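Local coordinates for protein abietadiene synthase, chloroplastic (Abies grandis, PDB 3S9V) that is a large, predominantly helical plant enzyme of the terpene synthase family, pairing a metal-binding helical domain with an N-terminal terpene synthase domain, at residues 555-560 and 577-582; 538-543 and 570-575; 217-222 and 240-245; 233-238 and 249-254. One frame throughout, in Å; residues are numbered along the deposited sequence.

Contact 1: residues 555-560 and 577-582; sequences ESVKRW and VGFYNT
Gly578 O, just ahead of the Phe579 and Tyr580 rings that receive Trp560, is gripped twice by Thr582. Thr582 N reaches Gly578 O at 2.9 Å, and from the opposite face of the carbonyl Thr582 OG1 donates to Gly578 O at 3.1 Å, so this helical turn is pinned by a side chain as well as by its backbone.

Against this turn lies the indole of Trp560, the residue at which the chain leaves helix 547-559 with positive phi. Its CG is anti to the backbone N (chi1 -163°), which carries the ring across to the second helix. Tyr580 CD2 sits over one indole face, 3.7 Å above the plane and toward the rim. The two rings are tilted by 39°, an oblique meeting in which Trp560 NE1 comes within 3.6 Å of Tyr580 CE2. At the indole edge, Trp560 CZ3 touches Phe579 CE2 at 3.7 Å. That same Phe579 CE2 meets Val557 CG2 at 3.8 Å, the valine crossing the phenyl side chain at about a right angle.

The indole N-H is directed to Asn584 OD1, one turn past Tyr580 on helix 570-594, while Phe579 continues into Phe533 and Trp606, both edge-to-face. Apolar and aromatic surfaces thus join the C-terminal end of helix 547-559 to the next helix of this metal-binding domain, the polar N-H being satisfied by Asn584, outside segment 577-582.

Contact 2: residues 538-543 and 570-575; sequences DDLYDA and QQMKIC
The aspartate-rich DDXXD motif that marks the metal-binding domain of terpene synthases is matched here by Asp538, Asp539 and Asp542, and Leu540, set between them at the end of helix 521-541, turns toward helix 570-594 to touch Met572 and Cys575. A single methyl does the work. With chi1 at -170° and chi2 at 66°, CD2 is anti to CA and becomes the far tip of the leucine, lodged against two residues that sit three apart on the other helix. Leu540 CD2 lies 4.2 Å from Met572 CG, part way along the methionine chain rather than at its sulfur, and the two side chains pass at about a right angle. The same Leu540 CD2 is 4.1 Å from Cys575 SG, so the thiol end is what the cysteine offers. All three residues are buried, and the contact is van der Waals packing at ordinary distances; the backbones stay 7.6 Å apart at their nearest CA atoms, those of Leu540 and Met572.

Just beyond, the helix finishes: Asp542 is the first residue to leave helical geometry, and Ala543 N still bonds Leu540 O at 3.1 Å. Leu540 is a buried member of the motif; none of the three aspartates touches segment 570-575, and Asp539 OD2 is hydrogen-bonded to Thr500 OG1.

Phe499 also packs on Leu540, coming from a loop. Met572 runs on to Leu552 and Phe553 of helix 547-559, and Cys575 reaches back to Ile536 and Leu537 of helix 521-541, so the contact sits at a junction of three consecutive helices.

Contact 3: residues 217-222 and 240-245; sequences KIMKLQ and MRTGNK
One hydrogen bond joins the side chains of Gln222 and Asn244: Gln222 NE2 donates to Asn244 OD1 at 2.9 Å, nearly straight at 163°. The oxygen lies close to the plane of the glutamine amide, but the donor stands well above the asparagine carbonyl plane, and the two amides are turned 59° apart. Both atoms are used again, NE2 by Gly226 O and OD1 by Cys247 N.

Packing comes from Met219. Its chain folds back at chi2 and chi3, laying the sulfur along Thr242, where Met219 SD is 3.8 Å from Thr242 OG1 and 3.9 Å from Thr242 CG2. The methyl continues past Asn244, with Met219 CE 3.6 Å from Asn244 CB; its closer approach to the amide is too tight for its details to be trusted.

Within 240-245, Thr242 OG1 accepts from Asn244 N at 3.2 Å, forming an ST turn, and also bonds Val238 O. Gly243, with positive phi, carries the chain round.

On the other segment, a type I turn runs from Met219 to Gln222. Asn244 is the N-cap of helix 245-258, so the arrangement is an ST turn leading into an N-cap, at the tight connection between helices 232-242 and 245-258 of the N-terminal terpene synthase domain.

Contact 4: residues 233-238 and 249-254; sequences ASTAAV and DFLNFV
Thr235 lies across the Phe250 side chain at about a right angle, its hydroxyl and methyl both bearing on one corner of the ring. Thr235 OG1 is 3.9 Å from Phe250 CD1, and Thr235 CG2 is 4.1 Å from the same carbon. The hydroxyl meets the ring obliquely and is already engaged on its own side: it bonds Ser231 O, one turn back, and Phe228 N. Having OG1 beside the backbone N (chi1 -59°) brings it to those partners and sends the methyl on toward helix 249-254, where Thr235 CG2 comes 4.3 Å from Leu251 CG.

Leu251 supplies the second half of the contact. Its CD1, extended away from CA, settles against Ala236, 4.1 Å from Ala236 CA and 4.3 Å from Ala236 CB. The small alanine lets the leucine methyl rest directly on the helix backbone. Ala236 CA and Leu251 CA, 7.6 Å apart, are the nearest CA pair across the two segments.

Phe250 is held from its own helix too, since Val254 CG2 sits over one face of the ring, 3.6 Å above its plane and toward the rim. Loop residues Asp225 and Ser227 also meet the phenyl group. Leu251 in turn reaches Ile65 and, on helix 56-62, Val62, while Cys247 lies against Thr235.

The axes of the two segments run roughly antiparallel, 143° apart and 10.1 Å at closest approach. Helix 232-242 followed after a short turn by helix 245-258 is an alpha-alpha hairpin, consistent with the helical-hairpin architecture of this family's N-terminal domain.

How the contacts relate
Contacts 1 and 2 share helix 570-594, meeting it with the ends of helices 547-559 and 521-541; their segments 570-575 and 577-582 nearly abut, and their centres are 13 Å apart. Contacts 3 and 4 likewise share helix 232-242, with centres 11 Å apart, and they touch where Met219 SD packs on Val238 CG1 at 3.9 Å: contact 3 lies at the turn of the helical hairpin whose two arms meet in contact 4. The two pairs lie on opposite sides of the chain's centre, some 77 to 82 Å apart between centres. Contact 2 alone holds the aspartate-rich motif, consistent with a metal site on that side; contacts 3 and 4 are far from it.

Contact 1: residues 555-560 and 577-582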
loop_
_atom_site.group_PDB
_atom_site.type_symbol
_atom_site.label_atom_id
_atom_site.label_comp_id
_atom_site.label_asym_id
_atom_site.label_seq_id
_atom_site.Cartn_x
_atom_site.Cartn_y
_atom_site.Cartn_z
ATOM N N GLU A 555 3.247 12.909 -45.530
ATOM C CA GLU A 555 3.296 12.146 -46.773
ATOM C C GLU A 555 4.502 11.208 -46.810
ATOM O O GLU A 555 4.420 10.090 -47.332
ATOM C CB GLU A 555 3.359 13.094 -47.974
ATOM C CG GLU A 555 3.525 12.387 -49.320
ATOM C CD GLU A 555 2.239 11.751 -49.816
ATOM O OE1 GLU A 555 1.640 10.939 -49.080
ATOM O OE2 GLU A 555 1.827 12.066 -50.952
ATOM N N SER A 556 5.622 11.669 -46.267
ATOM C CA SER A 556 6.836 10.860 -46.242
ATOM C C SER A 556 6.575 9.596 -45.441
ATOM O O SER A 556 6.968 8.503 -45.846
ATOM C CB SER A 556 7.998 11.634 -45.607
ATOM O OG SER A 556 8.360 12.771 -46.374
ATOM N N VAL A 557 5.909 9.754 -44.300
ATOM C CA VAL A 557 5.590 8.625 -43.436
ATOM C C VAL A 557 4.635 7.656 -44.137
ATOM O O VAL A 557 4.743 6.441 -43.976
ATOM C CB VAL A 557 4.951 9.112 -42.113
ATOM C CG1 VAL A 557 4.626 7.936 -41.224
ATOM C CG2 VAL A 557 5.898 10.058 -41.399
ATOM N N LYS A 558 3.710 8.192 -44.929
ATOM C CA LYS A 558 2.756 7.356 -45.644
ATOM C C LYS A 558 3.398 6.462 -46.716
ATOM O O LYS A 558 3.109 5.261 -46.791
ATOM C CB LYS A 558 1.681 8.220 -46.302
ATOM C CG LYS A 558 0.635 7.401 -47.040
ATOM C CD LYS A 558 -0.215 8.246 -47.977
ATOM C CE LYS A 558 -1.209 7.373 -48.733
ATOM N NZ LYS A 558 -1.958 8.138 -49.764
ATOM N N ARG A 559 4.248 7.040 -47.560
ATOM C CA ARG A 559 4.893 6.249 -48.606
ATOM C C ARG A 559 6.159 5.566 -48.070
ATOM O O ARG A 559 6.672 4.621 -48.667
ATOM C CB ARG A 559 5.221 7.134 -49.815
ATOM C CG ARG A 559 6.033 8.360 -49.483
ATOM C CD ARG A 559 6.436 9.137 -50.730
ATOM N NE ARG A 559 5.336 9.874 -51.346
ATOM C CZ ARG A 559 5.500 10.780 -52.309
ATOM N NH1 ARG A 559 6.718 11.056 -52.759
ATOM N NH2 ARG A 559 4.454 11.418 -52.819
ATOM N N TRP A 560 6.632 6.051 -46.927
ATOM C CA TRP A 560 7.817 5.535 -46.246
ATOM C C TRP A 560 9.080 5.416 -47.106
ATOM O O TRP A 560 9.611 4.321 -47.302
ATOM C CB TRP A 560 7.499 4.185 -45.579
ATOM C CG TRP A 560 8.502 3.781 -44.532
ATOM C CD1 TRP A 560 9.534 2.901 -44.681
ATOM C CD2 TRP A 560 8.624 4.319 -43.210
ATOM N NE1 TRP A 560 10.296 2.862 -43.540
ATOM C CE2 TRP A 560 9.759 3.722 -42.619
ATOM C CE3 TRP A 560 7.886 5.250 -42.468
ATOM C CZ2 TRP A 560 10.176 4.026 -41.322
ATOM C CZ3 TRP A 560 8.299 5.552 -41.177
ATOM C CH2 TRP A 560 9.437 4.940 -40.619
ATOM N N VAL A 577 14.778 12.225 -41.391
ATOM C CA VAL A 577 15.816 11.225 -41.621
ATOM C C VAL A 577 16.022 10.437 -40.332
ATOM O O VAL A 577 16.072 9.207 -40.352
ATOM C CB VAL A 577 17.157 11.876 -42.067
ATOM C CG1 VAL A 577 18.252 10.824 -42.147
ATOM C CG2 VAL A 577 16.985 12.533 -43.434
ATOM N N GLY A 578 16.125 11.158 -39.216
ATOM C CA GLY A 578 16.290 10.511 -37.927
ATOM C C GLY A 578 15.089 9.623 -37.625
ATOM O O GLY A 578 15.244 8.480 -37.201
ATOM N N PHE A 579 13.891 10.150 -37.857
ATOM C CA PHE A 579 12.653 9.409 -37.624
ATOM C C PHE A 579 12.679 8.103 -38.418
ATOM O O PHE A 579 12.442 7.030 -37.872
ATOM C CB PHE A 579 11.451 10.264 -38.056
ATOM C CG PHE A 579 10.111 9.593 -37.864
ATOM C CD1 PHE A 579 9.509 9.546 -36.615
ATOM C CD2 PHE A 579 9.438 9.030 -38.948
ATOM C CE1 PHE A 579 8.258 8.953 -36.445
ATOM C CE2 PHE A 579 8.186 8.432 -38.788
ATOM C CZ PHE A 579 7.596 8.395 -37.534
ATOM N N TYR A 580 12.975 8.217 -39.710
ATOM C CA TYR A 580 13.048 7.083 -40.634
ATOM C C TYR A 580 14.117 6.053 -40.231
ATOM O O TYR A 580 13.866 4.846 -40.239
ATOM C CB TYR A 580 13.322 7.624 -42.046
ATOM C CG TYR A 580 13.534 6.605 -43.157
ATOM C CD1 TYR A 580 14.821 6.290 -43.612
ATOM C CD2 TYR A 580 12.449 6.027 -43.813
ATOM C CE1 TYR A 580 15.018 5.430 -44.704
ATOM C CE2 TYR A 580 12.633 5.168 -44.899
ATOM C CZ TYR A 580 13.919 4.876 -45.340
ATOM O OH TYR A 580 14.087 4.037 -46.424
ATOM N N ASN A 581 15.307 6.524 -39.877
ATOM C CA ASN A 581 16.367 5.604 -39.482
ATOM C C ASN A 581 16.017 4.884 -38.179
ATOM O O ASN A 581 16.230 3.680 -38.043
ATOM C CB ASN A 581 17.699 6.345 -39.323
ATOM C CG ASN A 581 18.213 6.904 -40.637
ATOM O OD1 ASN A 581 17.910 6.377 -41.706
ATOM N ND2 ASN A 581 19.008 7.971 -40.561
ATOM N N THR A 582 15.475 5.626 -37.222
ATOM C CA THR A 582 15.106 5.042 -35.949
ATOM C C THR A 582 14.027 3.978 -36.113
ATOM O O THR A 582 14.168 2.868 -35.603
ATOM C CB THR A 582 14.604 6.109 -34.969
ATOM O OG1 THR A 582 15.695 6.950 -34.579
ATOM C CG2 THR A 582 14.006 5.461 -33.738
#

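Contact 2: residues 538-543 and 570-575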
loop_
_atom_site.group_PDB
_atom_site.type_symbol
_atom_site.label_atom_id
_atom_site.label_comp_id
_atom_site.label_asym_id
_atom_site.label_seq_id
_atom_site.Cartn_x
_atom_site.Cartn_y
_atom_site.Cartn_z
ATOM N N ASP A 538 5.815 16.824 -31.960
ATOM C CA ASP A 538 4.809 17.692 -31.369
ATOM C C ASP A 538 5.271 19.137 -31.542
ATOM O O ASP A 538 4.477 20.011 -31.895
ATOM C CB ASP A 538 4.644 17.390 -29.880
ATOM C CG ASP A 538 3.448 18.085 -29.277
ATOM O OD1 ASP A 538 3.309 18.067 -28.037
ATOM O OD2 ASP A 538 2.639 18.645 -30.046
ATOM N N ASP A 539 6.555 19.387 -31.285
ATOM C CA ASP A 539 7.098 20.735 -31.430
ATOM C C ASP A 539 7.133 21.122 -32.909
ATOM O O ASP A 539 6.838 22.264 -33.272
ATOM C CB ASP A 539 8.515 20.831 -30.843
ATOM C CG ASP A 539 8.548 20.630 -29.332
ATOM O OD1 ASP A 539 7.595 21.059 -28.641
ATOM O OD2 ASP A 539 9.543 20.059 -28.830
ATOM N N LEU A 540 7.490 20.164 -33.759
ATOM C CA LEU A 540 7.554 20.408 -35.192
ATOM C C LEU A 540 6.194 20.859 -35.728
ATOM O O LEU A 540 6.088 21.918 -36.339
ATOM C CB LEU A 540 8.000 19.143 -35.927
ATOM C CG LEU A 540 8.328 19.367 -37.403
ATOM C CD1 LEU A 540 9.560 20.281 -37.502
ATOM C CD2 LEU A 540 8.588 18.038 -38.097
ATOM N N TYR A 541 5.158 20.055 -35.497
ATOM C CA TYR A 541 3.816 20.390 -35.965
ATOM C C TYR A 541 3.235 21.610 -35.271
ATOM O O TYR A 541 2.322 22.235 -35.787
ATOM C CB TYR A 541 2.856 19.211 -35.782
ATOM C CG TYR A 541 2.988 18.148 -36.843
ATOM C CD1 TYR A 541 4.161 17.404 -36.973
ATOM C CD2 TYR A 541 1.961 17.921 -37.755
ATOM C CE1 TYR A 541 4.310 16.467 -37.994
ATOM C CE2 TYR A 541 2.101 16.985 -38.781
ATOM C CZ TYR A 541 3.278 16.267 -38.897
ATOM O OH TYR A 541 3.439 15.378 -39.936
ATOM N N ASP A 542 3.756 21.949 -34.101
ATOM C CA ASP A 542 3.247 23.106 -33.374
ATOM C C ASP A 542 4.181 24.301 -33.540
ATOM O O ASP A 542 3.992 25.339 -32.906
ATOM C CB ASP A 542 3.084 22.767 -31.886
ATOM C CG ASP A 542 2.485 23.911 -31.088
ATOM O OD1 ASP A 542 1.432 24.437 -31.508
ATOM O OD2 ASP A 542 3.060 24.282 -30.043
ATOM N N ALA A 543 5.183 24.148 -34.404
ATOM C CA ALA A 543 6.156 25.209 -34.650
ATOM C C ALA A 543 5.518 26.388 -35.378
ATOM O O ALA A 543 6.179 27.391 -35.654
ATOM C CB ALA A 543 7.333 24.665 -35.460
ATOM N N GLN A 570 15.284 22.870 -43.727
ATOM C CA GLN A 570 16.494 22.356 -43.099
ATOM C C GLN A 570 16.185 21.432 -41.925
ATOM O O GLN A 570 16.440 20.230 -41.983
ATOM C CB GLN A 570 17.364 23.521 -42.613
ATOM C CG GLN A 570 18.585 23.096 -41.815
ATOM C CD GLN A 570 19.550 22.250 -42.627
ATOM O OE1 GLN A 570 20.524 21.716 -42.092
ATOM N NE2 GLN A 570 19.288 22.128 -43.927
ATOM N N GLN A 571 15.635 22.014 -40.866
ATOM C CA GLN A 571 15.284 21.289 -39.653
ATOM C C GLN A 571 14.380 20.068 -39.853
ATOM O O GLN A 571 14.625 19.007 -39.267
ATOM C CB GLN A 571 14.622 22.250 -38.661
ATOM C CG GLN A 571 15.540 23.356 -38.180
ATOM C CD GLN A 571 16.643 22.831 -37.291
ATOM O OE1 GLN A 571 16.397 22.424 -36.153
ATOM N NE2 GLN A 571 17.867 22.826 -37.805
ATOM N N MET A 572 13.340 20.209 -40.669
ATOM C CA MET A 572 12.414 19.106 -40.902
ATOM C C MET A 572 13.119 17.891 -41.518
ATOM O O MET A 572 12.888 16.753 -41.109
ATOM C CB MET A 572 11.257 19.568 -41.806
ATOM C CG MET A 572 10.122 18.560 -41.949
ATOM S SD MET A 572 8.659 19.145 -42.856
ATOM C CE MET A 572 8.375 17.761 -43.884
ATOM N N LYS A 573 13.987 18.147 -42.490
ATOM C CA LYS A 573 14.722 17.093 -43.185
ATOM C C LYS A 573 15.478 16.218 -42.206
ATOM O O LYS A 573 15.391 14.992 -42.252
ATOM C CB LYS A 573 15.703 17.719 -44.177
ATOM C CG LYS A 573 16.561 16.735 -44.947
ATOM C CD LYS A 573 17.483 17.487 -45.897
ATOM C CE LYS A 573 18.481 16.565 -46.580
ATOM N NZ LYS A 573 19.430 17.335 -47.435
ATOM N N ILE A 574 16.232 16.867 -41.328
ATOM C CA ILE A 574 17.012 16.181 -40.313
ATOM C C ILE A 574 16.068 15.364 -39.435
ATOM O O ILE A 574 16.275 14.165 -39.221
ATOM C CB ILE A 574 17.771 17.208 -39.434
ATOM C CG1 ILE A 574 18.866 17.891 -40.257
ATOM C CG2 ILE A 574 18.356 16.529 -38.208
ATOM C CD1 ILE A 574 19.561 19.017 -39.512
ATOM N N CYS A 575 15.028 16.024 -38.932
ATOM C CA CYS A 575 14.058 15.367 -38.075
ATOM C C CYS A 575 13.543 14.083 -38.712
ATOM O O CYS A 575 13.556 13.030 -38.083
ATOM C CB CYS A 575 12.885 16.304 -37.775
ATOM S SG CYS A 575 11.535 15.500 -36.894
#

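Contact 3: residues 217-222 and 240-245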
loop_
_atom_site.group_PDB
_atom_site.type_symbol
_atom_site.label_atom_id
_atom_site.label_comp_id
_atom_site.label_asym_id
_atom_site.label_seq_id
_atom_site.Cartn_x
_atom_site.Cartn_y
_atom_site.Cartn_z
ATOM N N LYS A 217 -24.883 -14.137 29.612
ATOM C CA LYS A 217 -25.012 -13.283 28.438
ATOM C C LYS A 217 -23.715 -13.290 27.642
ATOM O O LYS A 217 -23.736 -13.251 26.412
ATOM C CB LYS A 217 -25.371 -11.852 28.855
ATOM C CG LYS A 217 -26.772 -11.728 29.419
ATOM C CD LYS A 217 -27.155 -10.277 29.653
ATOM C CE LYS A 217 -28.618 -10.159 30.051
ATOM N NZ LYS A 217 -29.015 -8.737 30.223
ATOM N N ILE A 218 -22.590 -13.353 28.351
ATOM C CA ILE A 218 -21.277 -13.383 27.711
ATOM C C ILE A 218 -21.070 -14.633 26.845
ATOM O O ILE A 218 -20.475 -14.553 25.772
ATOM C CB ILE A 218 -20.140 -13.322 28.765
ATOM C CG1 ILE A 218 -20.097 -11.935 29.407
ATOM C CG2 ILE A 218 -18.808 -13.652 28.126
ATOM C CD1 ILE A 218 -19.847 -10.799 28.433
ATOM N N MET A 219 -21.563 -15.781 27.306
ATOM C CA MET A 219 -21.394 -17.037 26.567
ATOM C C MET A 219 -21.963 -17.012 25.146
ATOM O O MET A 219 -21.512 -17.765 24.278
ATOM C CB MET A 219 -22.027 -18.207 27.334
ATOM C CG MET A 219 -21.436 -18.488 28.723
ATOM S SD MET A 219 -19.643 -18.740 28.766
ATOM C CE MET A 219 -19.397 -19.750 27.278
ATOM N N LYS A 220 -22.949 -16.151 24.909
ATOM C CA LYS A 220 -23.575 -16.052 23.594
ATOM C C LYS A 220 -22.680 -15.333 22.602
ATOM O O LYS A 220 -22.920 -15.375 21.396
ATOM C CB LYS A 220 -24.898 -15.293 23.682
ATOM C CG LYS A 220 -25.858 -15.772 24.761
ATOM C CD LYS A 220 -27.174 -15.010 24.661
ATOM C CE LYS A 220 -28.086 -15.282 25.846
ATOM N NZ LYS A 220 -29.420 -14.637 25.664
ATOM N N LEU A 221 -21.648 -14.669 23.112
ATOM C CA LEU A 221 -20.738 -13.920 22.261
ATOM C C LEU A 221 -19.417 -14.649 22.037
ATOM O O LEU A 221 -18.453 -14.068 21.549
ATOM C CB LEU A 221 -20.494 -12.540 22.874
ATOM C CG LEU A 221 -21.782 -11.773 23.186
ATOM C CD1 LEU A 221 -21.450 -10.424 23.808
ATOM C CD2 LEU A 221 -22.593 -11.594 21.905
ATOM N N GLN A 222 -19.384 -15.929 22.390
ATOM C CA GLN A 222 -18.189 -16.753 22.220
ATOM C C GLN A 222 -17.859 -16.888 20.729
ATOM O O GLN A 222 -18.751 -16.834 19.888
ATOM C CB GLN A 222 -18.435 -18.129 22.842
ATOM C CG GLN A 222 -17.306 -19.132 22.698
ATOM C CD GLN A 222 -17.540 -20.375 23.544
ATOM O OE1 GLN A 222 -18.617 -20.968 23.512
ATOM N NE2 GLN A 222 -16.526 -20.775 24.304
ATOM N N MET A 240 -12.498 -20.628 33.679
ATOM C CA MET A 240 -12.431 -20.794 35.120
ATOM C C MET A 240 -13.729 -20.367 35.811
ATOM O O MET A 240 -14.038 -20.852 36.899
ATOM C CB MET A 240 -11.228 -20.024 35.700
ATOM C CG MET A 240 -9.871 -20.670 35.375
ATOM S SD MET A 240 -8.454 -20.040 36.315
ATOM C CE MET A 240 -8.167 -18.474 35.460
ATOM N N ARG A 241 -14.492 -19.475 35.177
ATOM C CA ARG A 241 -15.753 -19.015 35.758
ATOM C C ARG A 241 -16.992 -19.806 35.344
ATOM O O ARG A 241 -17.993 -19.791 36.062
ATOM C CB ARG A 241 -15.993 -17.530 35.437
ATOM C CG ARG A 241 -15.172 -16.567 36.283
ATOM C CD ARG A 241 -15.259 -16.951 37.754
ATOM N NE ARG A 241 -14.511 -16.044 38.616
ATOM C CZ ARG A 241 -14.890 -14.804 38.900
ATOM N NH1 ARG A 241 -16.017 -14.315 38.392
ATOM N NH2 ARG A 241 -14.141 -14.053 39.698
ATOM N N THR A 242 -16.929 -20.499 34.204
ATOM C CA THR A 242 -18.081 -21.253 33.700
ATOM C C THR A 242 -17.830 -22.720 33.346
ATOM O O THR A 242 -18.776 -23.469 33.116
ATOM C CB THR A 242 -18.661 -20.602 32.419
ATOM O OG1 THR A 242 -17.744 -20.797 31.337
ATOM C CG2 THR A 242 -18.881 -19.109 32.613
ATOM N N GLY A 243 -16.572 -23.130 33.274
ATOM C CA GLY A 243 -16.288 -24.509 32.920
ATOM C C GLY A 243 -16.650 -24.823 31.475
ATOM O O GLY A 243 -16.650 -25.981 31.073
ATOM N N ASN A 244 -16.960 -23.792 30.692
ATOM C CA ASN A 244 -17.325 -23.974 29.289
ATOM C C ASN A 244 -16.214 -24.705 28.526
ATOM O O ASN A 244 -15.084 -24.226 28.433
ATOM C CB ASN A 244 -17.625 -22.611 28.650
ATOM C CG ASN A 244 -17.933 -22.715 27.168
ATOM O OD1 ASN A 244 -17.026 -22.770 26.341
ATOM N ND2 ASN A 244 -19.216 -22.757 26.826
ATOM N N LYS A 245 -16.553 -25.861 27.965
ATOM C CA LYS A 245 -15.591 -26.695 27.251
ATOM C C LYS A 245 -14.988 -26.149 25.957
ATOM O O LYS A 245 -13.823 -26.422 25.665
ATOM C CB LYS A 245 -16.210 -28.078 27.017
ATOM C CG LYS A 245 -16.542 -28.789 28.337
ATOM C CD LYS A 245 -17.565 -29.905 28.174
ATOM C CE LYS A 245 -17.930 -30.510 29.528
ATOM N NZ LYS A 245 -19.033 -31.509 29.430
#

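Contact 4: residues 233-238 and 249-254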
loop_
_atom_site.group_PDB
_atom_site.type_symbol
_atom_site.label_atom_id
_atom_site.label_comp_id
_atom_site.label_asym_id
_atom_site.label_seq_id
_atom_site.Cartn_x
_atom_site.Cartn_y
_atom_site.Cartn_z
ATOM N N ALA A 233 -5.915 -15.284 27.579
ATOM C CA ALA A 233 -6.142 -14.952 28.980
ATOM C C ALA A 233 -7.637 -14.731 29.216
ATOM O O ALA A 233 -8.192 -15.156 30.228
ATOM C CB ALA A 233 -5.357 -13.698 29.366
ATOM N N SER A 234 -8.285 -14.074 28.265
ATOM C CA SER A 234 -9.708 -13.798 28.377
ATOM C C SER A 234 -10.492 -15.106 28.369
ATOM O O SER A 234 -11.433 -15.291 29.136
ATOM C CB SER A 234 -10.153 -12.905 27.215
ATOM O OG SER A 234 -11.370 -12.248 27.516
ATOM N N THR A 235 -10.091 -16.017 27.493
ATOM C CA THR A 235 -10.746 -17.312 27.381
ATOM C C THR A 235 -10.488 -18.163 28.619
ATOM O O THR A 235 -11.366 -18.899 29.066
ATOM C CB THR A 235 -10.239 -18.066 26.154
ATOM O OG1 THR A 235 -10.507 -17.289 24.983
ATOM C CG2 THR A 235 -10.929 -19.424 26.038
ATOM N N ALA A 236 -9.279 -18.057 29.165
ATOM C CA ALA A 236 -8.905 -18.809 30.360
ATOM C C ALA A 236 -9.772 -18.368 31.533
ATOM O O ALA A 236 -10.278 -19.192 32.294
ATOM C CB ALA A 236 -7.427 -18.586 30.682
ATOM N N ALA A 237 -9.944 -17.059 31.672
ATOM C CA ALA A 237 -10.762 -16.507 32.740
ATOM C C ALA A 237 -12.196 -16.999 32.590
ATOM O O ALA A 237 -12.797 -17.458 33.556
ATOM C CB ALA A 237 -10.727 -14.993 32.695
ATOM N N VAL A 238 -12.747 -16.909 31.382
ATOM C CA VAL A 238 -14.121 -17.369 31.167
ATOM C C VAL A 238 -14.259 -18.850 31.520
ATOM O O VAL A 238 -15.261 -19.261 32.094
ATOM C CB VAL A 238 -14.585 -17.203 29.694
ATOM C CG1 VAL A 238 -15.981 -17.806 29.524
ATOM C CG2 VAL A 238 -14.590 -15.742 29.300
ATOM N N ASP A 249 -11.158 -26.093 24.351
ATOM C CA ASP A 249 -10.765 -26.515 23.012
ATOM C C ASP A 249 -9.886 -25.447 22.356
ATOM O O ASP A 249 -8.928 -25.777 21.650
ATOM C CB ASP A 249 -11.989 -26.770 22.130
ATOM C CG ASP A 249 -12.877 -27.876 22.666
ATOM O OD1 ASP A 249 -12.348 -28.814 23.298
ATOM O OD2 ASP A 249 -14.104 -27.815 22.442
ATOM N N PHE A 250 -10.208 -24.173 22.591
ATOM C CA PHE A 250 -9.419 -23.082 22.016
ATOM C C PHE A 250 -8.025 -23.025 22.625
ATOM O O PHE A 250 -7.048 -22.770 21.925
ATOM C CB PHE A 250 -10.104 -21.721 22.205
ATOM C CG PHE A 250 -9.258 -20.559 21.749
ATOM C CD1 PHE A 250 -8.611 -19.741 22.672
ATOM C CD2 PHE A 250 -9.068 -20.313 20.389
ATOM C CE1 PHE A 250 -7.782 -18.695 22.250
ATOM C CE2 PHE A 250 -8.244 -19.274 19.955
ATOM C CZ PHE A 250 -7.599 -18.462 20.890
ATOM N N LEU A 251 -7.932 -23.258 23.929
ATOM C CA LEU A 251 -6.629 -23.238 24.578
ATOM C C LEU A 251 -5.793 -24.425 24.103
ATOM O O LEU A 251 -4.607 -24.275 23.827
ATOM C CB LEU A 251 -6.785 -23.236 26.104
ATOM C CG LEU A 251 -7.517 -21.997 26.643
ATOM C CD1 LEU A 251 -7.645 -22.081 28.150
ATOM C CD2 LEU A 251 -6.762 -20.731 26.251
ATOM N N ASN A 252 -6.409 -25.600 24.000
ATOM C CA ASN A 252 -5.692 -26.776 23.512
ATOM C C ASN A 252 -5.177 -26.485 22.099
ATOM O O ASN A 252 -4.044 -26.829 21.752
ATOM C CB ASN A 252 -6.609 -28.005 23.461
ATOM C CG ASN A 252 -6.928 -28.555 24.836
ATOM O OD1 ASN A 252 -6.066 -28.585 25.721
ATOM N ND2 ASN A 252 -8.167 -29.015 25.022
ATOM N N PHE A 253 -6.030 -25.853 21.291
ATOM C CA PHE A 253 -5.697 -25.496 19.916
ATOM C C PHE A 253 -4.508 -24.541 19.859
ATOM O O PHE A 253 -3.629 -24.682 19.008
ATOM C CB PHE A 253 -6.931 -24.886 19.230
ATOM C CG PHE A 253 -6.623 -24.119 17.970
ATOM C CD1 PHE A 253 -6.394 -22.743 18.015
ATOM C CD2 PHE A 253 -6.580 -24.763 16.740
ATOM C CE1 PHE A 253 -6.130 -22.018 16.852
ATOM C CE2 PHE A 253 -6.317 -24.048 15.571
ATOM C CZ PHE A 253 -6.091 -22.670 15.628
ATOM N N VAL A 254 -4.472 -23.568 20.765
ATOM C CA VAL A 254 -3.357 -22.631 20.794
ATOM C C VAL A 254 -2.095 -23.364 21.238
ATOM O O VAL A 254 -1.026 -23.172 20.662
ATOM C CB VAL A 254 -3.625 -21.459 21.760
ATOM C CG1 VAL A 254 -2.350 -20.655 21.968
ATOM C CG2 VAL A 254 -4.730 -20.572 21.205
#